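Local coordinates for UDP-L-Rhamnose Synthase (Acanthamoeba polyphaga mimivirus, PDB 7JID), which probably makes UDP-L-rhamnose as an NADPH-dependent sugar-nucleotide oxidoreductase, and binds NADP and a UDP-linked deoxy sugar, at residues Q197-P200 against V201-M205; T279-R282 against E283-K287; N225-L228 against S229-D233; S17-S20 against K21-Q25. All coordinates share one frame; numbering follows the deposited sequence. Where two conformers were deposited one is given.

Interaction 1 of 4, residues Q197-P200 against V201-M205; sequences QMIP and VMIDM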
loop_
_atom_site.group_PDB
_atom_site.type_symbol
_atom_site.label_atom_id
_atom_site.label_comp_id
_atom_site.label_asym_id
_atom_site.label_seq_id
_atom_site.Cartn_x
_atom_site.Cartn_y
_atom_site.Cartn_z
ATOM N N GLN A 197 -30.268 7.650 -0.607
ATOM C CA GLN A 197 -30.277 8.972 -1.250
ATOM C C GLN A 197 -29.120 9.125 -2.231
ATOM O O GLN A 197 -29.294 9.820 -3.273
ATOM C CB GLN A 197 -30.275 10.048 -0.158
ATOM C CG GLN A 197 -31.593 10.066 0.581
ATOM C CD GLN A 197 -31.547 10.861 1.860
ATOM O OE1 GLN A 197 -30.631 11.658 2.054
ATOM N NE2 GLN A 197 -32.538 10.632 2.718
ATOM N N MET A 198 -27.961 8.544 -1.947
ATOM C CA MET A 198 -26.751 8.952 -2.686
ATOM C C MET A 198 -26.342 7.875 -3.708
ATOM O O MET A 198 -25.569 8.209 -4.582
ATOM C CB MET A 198 -25.646 9.346 -1.706
ATOM C CG MET A 198 -26.102 10.478 -0.811
ATOM S SD MET A 198 -24.757 11.300 0.096
ATOM C CE MET A 198 -23.953 12.138 -1.270
ATOM N N ILE A 199 -26.892 6.655 -3.634
ATOM C CA ILE A 199 -26.556 5.634 -4.669
ATOM C C ILE A 199 -27.027 6.162 -6.029
ATOM O O ILE A 199 -26.241 6.139 -6.973
ATOM C CB ILE A 199 -27.067 4.233 -4.301
ATOM C CG1 ILE A 199 -26.109 3.571 -3.317
ATOM C CG2 ILE A 199 -27.214 3.379 -5.566
ATOM C CD1 ILE A 199 -26.592 2.271 -2.763
ATOM N N PRO A 200 -28.260 6.702 -6.156
ATOM C CA PRO A 200 -28.672 7.248 -7.447
ATOM C C PRO A 200 -27.745 8.325 -7.996
ATOM O O PRO A 200 -27.559 8.404 -9.192
ATOM C CB PRO A 200 -30.051 7.837 -7.127
ATOM C CG PRO A 200 -30.565 6.944 -6.018
ATOM C CD PRO A 200 -29.332 6.716 -5.164
ATOM N N VAL A 201 -27.208 9.174 -7.120
ATOM C CA VAL A 201 -26.255 10.223 -7.517
ATOM C C VAL A 201 -24.989 9.536 -8.044
ATOM O O VAL A 201 -24.462 9.982 -9.080
ATOM C CB VAL A 201 -25.994 11.136 -6.318
ATOM C CG1 VAL A 201 -24.857 12.067 -6.555
ATOM C CG2 VAL A 201 -27.237 11.924 -5.904
ATOM N N MET A 202 -24.508 8.512 -7.337
ATOM C CA MET A 202 -23.247 7.836 -7.717
ATOM C C MET A 202 -23.447 7.242 -9.122
ATOM O O MET A 202 -22.561 7.408 -9.964
ATOM C CB MET A 202 -22.871 6.737 -6.724
ATOM C CG MET A 202 -21.833 5.813 -7.293
ATOM S SD MET A 202 -21.242 4.658 -6.102
ATOM C CE MET A 202 -22.695 3.672 -5.902
ATOM N N ILE A 203 -24.580 6.581 -9.334
ATOM C CA ILE A 203 -24.908 5.958 -10.651
ATOM C C ILE A 203 -24.946 7.064 -11.711
ATOM O O ILE A 203 -24.457 6.838 -12.839
ATOM C CB ILE A 203 -26.217 5.154 -10.590
ATOM C CG1 ILE A 203 -26.012 3.881 -9.780
ATOM C CG2 ILE A 203 -26.709 4.838 -12.003
ATOM C CD1 ILE A 203 -27.224 3.081 -9.502
ATOM N N ASP A 204 -25.585 8.206 -11.401
ATOM C CA ASP A 204 -25.672 9.333 -12.362
ATOM C C ASP A 204 -24.259 9.777 -12.759
ATOM O O ASP A 204 -23.975 10.008 -13.931
ATOM C CB ASP A 204 -26.536 10.471 -11.808
ATOM C CG ASP A 204 -26.870 11.515 -12.867
ATOM O OD1 ASP A 204 -27.645 11.125 -13.804
ATOM O OD2 ASP A 204 -26.297 12.645 -12.822
ATOM N N MET A 205 -23.397 10.030 -11.782
ATOM C CA MET A 205 -21.994 10.425 -12.002
ATOM C C MET A 205 -21.243 9.411 -12.901
ATOM O O MET A 205 -20.562 9.866 -13.826
ATOM C CB MET A 205 -21.289 10.578 -10.646
ATOM C CG MET A 205 -21.740 11.802 -9.936
ATOM S SD MET A 205 -21.022 11.843 -8.259
ATOM C CE MET A 205 -19.603 12.869 -8.634
#
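The carbonyls of Met198, Ile199 and Pro200 face the N-H groups of Met202, Ile203 and Asp204, and each flat group is approached differently. Ile203 N comes to Ile199 O nearly along the C=O axis, at 2.9 Å. Asp204 N reaches Pro200 O at 3.0 Å, but tilted 30° from that carbonyl's plane, and Met202 N bonds Met198 O at 3.0 Å with a smaller tilt. Ile203 CG1, set beside its own backbone N (chi1 -72°), also passes 3.6 Å from Ile199 O. That torsion, with an extended chi2, brings Ile203 CD1 to Ile199 CG2, 3.9 Å away, two branched side chains that cross obliquely one turn apart. Val201 CG2 lies 3.9 Å from Gln197 O.

The isoleucines and Met202 lie on the buried side of helix 195-207, which helix 14-25 covers, whereas Met198 and Met205 meet Leu267 of helix 265-270. The two polar ends are held elsewhere: Gln197 OE1 bonds Asn218 and Asp204 OD2 bonds Tyr271. Proline's nitrogen carries no hydrogen, and this is where the helix kinks: Pro200 cannot donate to the preceding turn, and Val201 N also stands too far from Gln197 O, at 4.4 Å. Regular bonding to the fourth residue back resumes from Met202 onward, which implies that the imino acid's interruption of the helix is brief.

Interaction 2 of 4, residues T279-R282 against E283-K287; sequences TGIR and EVVSK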
loop_
_atom_site.group_PDB
_atom_site.type_symbol
_atom_site.label_atom_id
_atom_site.label_comp_id
_atom_site.label_asym_id
_atom_site.label_seq_id
_atom_site.Cartn_x
_atom_site.Cartn_y
_atom_site.Cartn_z
ATOM N N THR A 279 -32.033 16.349 7.866
ATOM C CA THR A 279 -33.249 16.166 7.029
ATOM C C THR A 279 -33.255 14.729 6.510
ATOM O O THR A 279 -34.298 14.051 6.656
ATOM C CB THR A 279 -33.331 17.176 5.891
ATOM O OG1 THR A 279 -33.290 18.510 6.411
ATOM C CG2 THR A 279 -34.580 16.981 5.063
ATOM N N GLY A 280 -32.121 14.241 5.995
ATOM C CA GLY A 280 -32.057 12.893 5.429
ATOM C C GLY A 280 -32.263 11.835 6.479
ATOM O O GLY A 280 -32.987 10.862 6.218
ATOM N N ILE A 281 -31.665 11.954 7.669
ATOM C CA ILE A 281 -31.819 10.954 8.765
ATOM C C ILE A 281 -33.271 10.992 9.240
ATOM O O ILE A 281 -33.818 9.906 9.520
ATOM C CB ILE A 281 -30.870 11.245 9.947
ATOM C CG1 ILE A 281 -29.411 11.017 9.566
ATOM C CG2 ILE A 281 -31.244 10.411 11.170
ATOM C CD1 ILE A 281 -29.069 9.600 9.272
ATOM N N ARG A 282 -33.848 12.172 9.424
ATOM C CA ARG A 282 -35.275 12.254 9.828
ATOM C C ARG A 282 -36.103 11.402 8.865
ATOM O O ARG A 282 -36.952 10.603 9.339
ATOM C CB ARG A 282 -35.791 13.691 9.789
ATOM C CG ARG A 282 -37.264 13.809 10.158
ATOM C CD ARG A 282 -37.673 15.246 10.393
ATOM N NE ARG A 282 -36.713 15.957 11.233
ATOM C CZ ARG A 282 -35.849 16.875 10.823
ATOM N NH1 ARG A 282 -35.045 17.440 11.698
ATOM N NH2 ARG A 282 -35.804 17.242 9.557
ATOM N N GLU A 283 -35.846 11.561 7.575
ATOM C CA GLU A 283 -36.574 10.811 6.516
ATOM C C GLU A 283 -36.328 9.325 6.747
ATOM O O GLU A 283 -37.328 8.558 6.845
ATOM C CB GLU A 283 -36.234 11.321 5.113
ATOM C CG GLU A 283 -36.865 10.469 4.009
ATOM C CD GLU A 283 -36.708 10.963 2.576
ATOM O OE1 GLU A 283 -36.378 12.148 2.375
ATOM O OE2 GLU A 283 -36.909 10.147 1.647
ATOM N N VAL A 284 -35.064 8.895 6.857
ATOM C CA VAL A 284 -34.689 7.462 7.034
ATOM C C VAL A 284 -35.391 6.885 8.252
ATOM O O VAL A 284 -35.980 5.781 8.134
ATOM C CB VAL A 284 -33.152 7.306 7.126
ATOM C CG1 VAL A 284 -32.675 5.961 7.674
ATOM C CG2 VAL A 284 -32.541 7.556 5.765
ATOM N N VAL A 285 -35.256 7.518 9.410
ATOM C CA VAL A 285 -35.837 6.993 10.677
ATOM C C VAL A 285 -37.365 6.894 10.531
ATOM O O VAL A 285 -37.920 5.887 11.026
ATOM C CB VAL A 285 -35.429 7.856 11.879
ATOM C CG1 VAL A 285 -36.198 7.470 13.139
ATOM C CG2 VAL A 285 -33.929 7.734 12.104
ATOM N N SER A 286 -38.009 7.858 9.882
ATOM C CA SER A 286 -39.496 7.869 9.733
ATOM C C SER A 286 -39.958 6.603 8.997
ATOM O O SER A 286 -41.061 6.091 9.332
ATOM C CB SER A 286 -39.979 9.132 9.066
ATOM O OG SER A 286 -39.755 9.126 7.661
ATOM N N LYS A 287 -39.111 6.055 8.113
ATOM C CA LYS A 287 -39.450 4.936 7.196
ATOM C C LYS A 287 -38.968 3.587 7.745
ATOM O O LYS A 287 -39.337 2.556 7.154
ATOM C CB LYS A 287 -38.829 5.193 5.827
ATOM C CG LYS A 287 -39.403 6.403 5.113
ATOM C CD LYS A 287 -38.668 6.784 3.860
ATOM C CE LYS A 287 -39.353 7.909 3.119
ATOM N NZ LYS A 287 -38.857 7.995 1.727
#
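The helix 277-287 is two-faced, and Ile281 and Val285 form part of its buried stripe. With CG1 beside the backbone N (chi1 -68°), Ile281 CG2 falls anti to it and meets Val285 CG2 at 3.9 Å, the two side chains slanting across each other. Beneath them Val285 N donates to Ile281 O at 2.8 Å in an almost straight bond, 178° at the hydrogen. Beta-branched residues suit this place, being compact enough to fit against helix 224-234, while Val284 turns to Ile166, Ile168 and Ile194. Gly280, also buried, adds no bulk, and its carbonyl accepts from Val284 N at 2.9 Å, with Val284 CG2 3.4 Å from Gly280 O.

The other face is polar. Ser286 N bonds Arg282 O at 3.0 Å, and Ser286 OG turns back to donate to Glu283 O at 2.6 Å. Glu283, extended beyond CG, brings OE2 to Lys287 NZ at 2.9 Å; the lysine arrives on the anti side of that oxygen, 27° out of the carboxylate plane. A hydrophobic stripe repeating every three to four residues, with a Glu-Lys salt bridge four residues apart on the outer side, is typical of a surface amphipathic helix.

Interaction 3 of 4, residues N225-L228 against S229-D233; sequences NEIL and SLIRD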
loop_
_atom_site.group_PDB
_atom_site.type_symbol
_atom_site.label_atom_id
_atom_site.label_comp_id
_atom_site.label_asym_id
_atom_site.label_seq_id
_atom_site.Cartn_x
_atom_site.Cartn_y
_atom_site.Cartn_z
ATOM N N ASN A 225 -25.889 10.673 19.065
ATOM C CA ASN A 225 -26.982 11.068 19.968
ATOM C C ASN A 225 -28.132 11.656 19.178
ATOM O O ASN A 225 -29.285 11.378 19.534
ATOM C CB ASN A 225 -26.480 12.024 21.035
ATOM C CG ASN A 225 -25.721 11.353 22.151
ATOM O OD1 ASN A 225 -25.607 10.132 22.217
ATOM N ND2 ASN A 225 -25.145 12.193 22.993
ATOM N N GLU A 226 -27.871 12.464 18.154
ATOM C CA GLU A 226 -29.001 13.058 17.395
ATOM C C GLU A 226 -29.798 11.939 16.705
ATOM O O GLU A 226 -31.042 11.990 16.687
ATOM C CB GLU A 226 -28.555 14.063 16.340
ATOM C CG GLU A 226 -28.112 15.392 16.888
ATOM C CD GLU A 226 -27.468 16.239 15.820
ATOM O OE1 GLU A 226 -26.437 15.812 15.344
ATOM O OE2 GLU A 226 -27.998 17.308 15.483
ATOM N N ILE A 227 -29.113 10.928 16.157
ATOM C CA ILE A 227 -29.759 9.793 15.455
ATOM C C ILE A 227 -30.578 8.970 16.454
ATOM O O ILE A 227 -31.770 8.739 16.178
ATOM C CB ILE A 227 -28.739 8.893 14.738
ATOM C CG1 ILE A 227 -28.070 9.655 13.603
ATOM C CG2 ILE A 227 -29.447 7.625 14.232
ATOM C CD1 ILE A 227 -26.850 8.950 13.112
ATOM N N LEU A 228 -30.016 8.637 17.604
ATOM C CA LEU A 228 -30.746 7.783 18.572
ATOM C C LEU A 228 -31.927 8.601 19.097
ATOM O O LEU A 228 -32.941 8.006 19.347
ATOM C CB LEU A 228 -29.813 7.307 19.681
ATOM C CG LEU A 228 -28.784 6.307 19.173
ATOM C CD1 LEU A 228 -27.658 6.138 20.171
ATOM C CD2 LEU A 228 -29.439 4.976 18.819
ATOM N N SER A 229 -31.731 9.894 19.335
ATOM C CA SER A 229 -32.838 10.806 19.768
ATOM C C SER A 229 -33.989 10.809 18.731
ATOM O O SER A 229 -35.171 10.787 19.137
ATOM C CB SER A 229 -32.326 12.177 20.079
ATOM O OG SER A 229 -31.484 12.169 21.216
ATOM N N LEU A 230 -33.717 10.825 17.422
ATOM C CA LEU A 230 -34.819 10.731 16.426
ATOM C C LEU A 230 -35.532 9.392 16.511
ATOM O O LEU A 230 -36.763 9.368 16.403
ATOM C CB LEU A 230 -34.268 10.934 15.030
ATOM C CG LEU A 230 -33.904 12.367 14.686
ATOM C CD1 LEU A 230 -33.127 12.401 13.384
ATOM C CD2 LEU A 230 -35.165 13.235 14.600
ATOM N N ILE A 231 -34.789 8.302 16.678
ATOM C CA ILE A 231 -35.438 6.969 16.749
ATOM C C ILE A 231 -36.339 6.966 17.985
ATOM O O ILE A 231 -37.492 6.520 17.882
ATOM C CB ILE A 231 -34.366 5.875 16.789
ATOM C CG1 ILE A 231 -33.645 5.798 15.447
ATOM C CG2 ILE A 231 -34.985 4.567 17.228
ATOM C CD1 ILE A 231 -32.379 4.957 15.452
ATOM N N ARG A 232 -35.847 7.512 19.088
ATOM C CA ARG A 232 -36.622 7.561 20.344
ATOM C C ARG A 232 -37.885 8.405 20.130
ATOM O O ARG A 232 -39.004 7.928 20.449
ATOM C CB ARG A 232 -35.795 8.166 21.470
ATOM C CG ARG A 232 -36.516 8.303 22.807
ATOM C CD ARG A 232 -35.712 9.170 23.763
ATOM N NE ARG A 232 -35.588 10.500 23.201
ATOM C CZ ARG A 232 -34.588 11.340 23.392
ATOM N NH1 ARG A 232 -33.537 11.005 24.125
ATOM N NH2 ARG A 232 -34.616 12.511 22.777
ATOM N N ASP A 233 -37.704 9.606 19.598
ATOM C CA ASP A 233 -38.769 10.640 19.526
ATOM C C ASP A 233 -39.779 10.335 18.416
ATOM O O ASP A 233 -40.922 10.819 18.545
ATOM C CB ASP A 233 -38.146 12.017 19.359
ATOM C CG ASP A 233 -37.392 12.446 20.595
ATOM O OD1 ASP A 233 -37.656 11.887 21.667
ATOM O OD2 ASP A 233 -36.584 13.368 20.497
#
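Asn225 O takes two hydrogen bonds from one residue, Ser229: the backbone N and OG both lie 2.9 Å from it. They come from opposite faces of the carbonyl plane, the hydroxyl from above it, 35° out. Serine is well placed for this. With OG beside its own backbone N (chi1 -67°), the hydroxyl folds back along the helix axis to the carbonyl one turn earlier, a familiar way for serine to satisfy itself inside an alpha-helix, here helix 224-234. The helix stands near the sugar-nucleotide pocket. Asn225 itself points its OD1 at Trp241 and at Asn243 of the short strand 242-243, and Glu226 OE1 returns to Ser223 N.

On the apolar side Ile227 and Ile231 lie alongside each other and point the same way, with Ile227 CG2 to Ile231 CD1 at 4.1 Å. Ile231 N donates to Ile227 O at 3.1 Å, in the carbonyl plane. Both isoleucines suit the interior because they fill the seam between helices 175-181 and 277-287.

Further on, Arg232 turns, bent at chi3, to grip its neighbour Asp233 side-on: NE meets OD1 at 2.9 Å and NH2 meets OD2 at 3.1 Å. Those acceptors lie near the guanidinium plane, yet the two groups are tilted, NE meeting OD1 from 48° above the carboxylate plane. One guanidinium face rests over Ser229 CA, 3.9 Å below and offset toward the rim.

Interaction 4 of 4, residues S17-S20 against K21-Q25; sequences SMVS and KILEQ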
loop_
_atom_site.group_PDB
_atom_site.type_symbol
_atom_site.label_atom_id
_atom_site.label_comp_id
_atom_site.label_asym_id
_atom_site.label_seq_id
_atom_site.Cartn_x
_atom_site.Cartn_y
_atom_site.Cartn_z
ATOM N N SER A 17 -24.312 -5.188 -4.102
ATOM C CA SER A 17 -25.648 -5.803 -4.310
ATOM C C SER A 17 -26.686 -4.695 -4.499
ATOM O O SER A 17 -27.527 -4.795 -5.395
ATOM C CB SER A 17 -26.072 -6.693 -3.160
ATOM O OG SER A 17 -25.305 -7.875 -3.101
ATOM N N MET A 18 -26.638 -3.654 -3.672
ATOM C CA MET A 18 -27.651 -2.567 -3.697
ATOM C C MET A 18 -27.545 -1.794 -5.000
ATOM O O MET A 18 -28.586 -1.505 -5.616
ATOM C CB MET A 18 -27.450 -1.585 -2.544
ATOM C CG MET A 18 -28.360 -1.877 -1.400
ATOM S SD MET A 18 -28.275 -0.496 -0.269
ATOM C CE MET A 18 -26.595 -0.721 0.314
ATOM N N VAL A 19 -26.324 -1.456 -5.385
ATOM C CA VAL A 19 -26.088 -0.703 -6.635
ATOM C C VAL A 19 -26.540 -1.575 -7.811
ATOM O O VAL A 19 -27.183 -1.047 -8.711
ATOM C CB VAL A 19 -24.622 -0.286 -6.771
ATOM C CG1 VAL A 19 -24.320 0.353 -8.112
ATOM C CG2 VAL A 19 -24.221 0.662 -5.658
ATOM N N SER A 20 -26.098 -2.831 -7.838
ATOM C CA SER A 20 -26.462 -3.815 -8.893
ATOM C C SER A 20 -27.979 -3.775 -9.114
ATOM O O SER A 20 -28.410 -3.593 -10.296
ATOM C CB SER A 20 -25.985 -5.196 -8.513
ATOM O OG SER A 20 -26.249 -6.126 -9.549
ATOM N N LYS A 21 -28.745 -3.917 -8.028
ATOM C CA LYS A 21 -30.237 -3.949 -8.053
ATOM C C LYS A 21 -30.793 -2.688 -8.706
ATOM O O LYS A 21 -31.723 -2.814 -9.535
ATOM C CB LYS A 21 -30.825 -4.081 -6.650
ATOM C CG LYS A 21 -31.362 -5.464 -6.339
ATOM C CD LYS A 21 -30.911 -6.008 -5.002
ATOM C CE LYS A 21 -30.968 -7.521 -4.935
ATOM N NZ LYS A 21 -29.920 -8.057 -4.040
ATOM N N ILE A 22 -30.267 -1.517 -8.340
ATOM C CA ILE A 22 -30.726 -0.218 -8.892
ATOM C C ILE A 22 -30.351 -0.122 -10.372
ATOM O O ILE A 22 -31.163 0.387 -11.130
ATOM C CB ILE A 22 -30.179 0.962 -8.072
ATOM C CG1 ILE A 22 -30.811 0.946 -6.679
ATOM C CG2 ILE A 22 -30.403 2.281 -8.806
ATOM C CD1 ILE A 22 -30.043 1.701 -5.630
ATOM N N LEU A 23 -29.152 -0.557 -10.783
ATOM C CA LEU A 23 -28.731 -0.491 -12.205
ATOM C C LEU A 23 -29.710 -1.325 -13.045
ATOM O O LEU A 23 -30.055 -0.886 -14.175
ATOM C CB LEU A 23 -27.287 -0.995 -12.327
ATOM C CG LEU A 23 -26.191 0.039 -12.012
ATOM C CD1 LEU A 23 -24.828 -0.640 -11.992
ATOM C CD2 LEU A 23 -26.155 1.194 -12.986
ATOM N N GLU A 24 -30.170 -2.447 -12.491
ATOM C CA GLU A 24 -31.023 -3.439 -13.193
ATOM C C GLU A 24 -32.454 -2.897 -13.287
ATOM O O GLU A 24 -33.046 -3.017 -14.376
ATOM C CB GLU A 24 -30.911 -4.796 -12.508
ATOM C CG GLU A 24 -29.642 -5.511 -12.930
ATOM C CD GLU A 24 -29.547 -6.968 -12.541
ATOM O OE1 GLU A 24 -30.049 -7.317 -11.453
ATOM O OE2 GLU A 24 -28.950 -7.741 -13.318
ATOM N N GLN A 25 -32.950 -2.248 -12.229
ATOM C CA GLN A 25 -34.282 -1.576 -12.241
ATOM C C GLN A 25 -34.270 -0.424 -13.265
ATOM O O GLN A 25 -35.319 -0.163 -13.877
ATOM C CB GLN A 25 -34.673 -1.145 -10.819
ATOM C CG GLN A 25 -34.663 0.358 -10.574
ATOM C CD GLN A 25 -34.908 0.723 -9.126
ATOM O OE1 GLN A 25 -35.015 -0.135 -8.248
ATOM N NE2 GLN A 25 -35.009 2.016 -8.863
#
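Val19 O and Leu23 N, 2.9 Å apart, form one of four successive alpha-helical bonds that join S17-S20 to K21-Q25, together with Lys21 N to Ser17 O, Ile22 N to Met18 O and Glu24 N to Ser20 O. The last is the most bent, at 142° at the hydrogen. Above this backbone Val19 and Leu23 lie next to each other and point the same way, Val19 CG1 meeting Leu23 CD1 at 4.0 Å. Val19 places CG1 anti to the backbone N (chi1 174°), which turns that methyl toward the following turn.

This is the helix of the first beta-alpha-beta unit, strand 5-9, helix 14-25, strand 29-32, of a Rossmann-type fold that binds NADP. Leucine and valine suit its inner side: Leu23 packs on Trp6 and Ile8 of one strand and on Val30 of the other, Val19 on Phe58 and on Met202 of helix 195-207. Ser17 directs OG to the carbonyls of Gly13 and Asn11 in the glycine-rich loop, a small polar residue that can bind the backbone at close quarters.

Ile22, which also faces helix 195-207, has CD1 3.5 Å from Met18 O. On the outer side the lysine chain doubles back. Lys21 CD passes 3.6 Å from Ser17 O, and bends at chi2 and chi4 bring NZ to 4.2 Å from Ser17 CB, while Glu24 CG lies 3.5 Å from Ser20 O.

The contacts form two pairs of packed helices. Interactions 1 and 4, centres 11 Å apart, interlock through Ile22: its CD1 lies 3.3 Å from Ile199 CG2, and its CG2 3.4 Å from Ile203 CD1. Interactions 2 and 3, also 11 Å apart, meet where Ile281 CG2 comes to 3.5 Å from Leu230 CD1. Between the pairs, interactions 1 and 2 touch by packing, Gln197 NE2 approaching Gly280 O at 3.5 Å. The first pair stands near the cofactor: the side chains of Met18 and Met202 are about 7 Å and 9 Å from NADP. In interaction 3 the side chain of Leu228 is about 8 Å from the UDP-sugar.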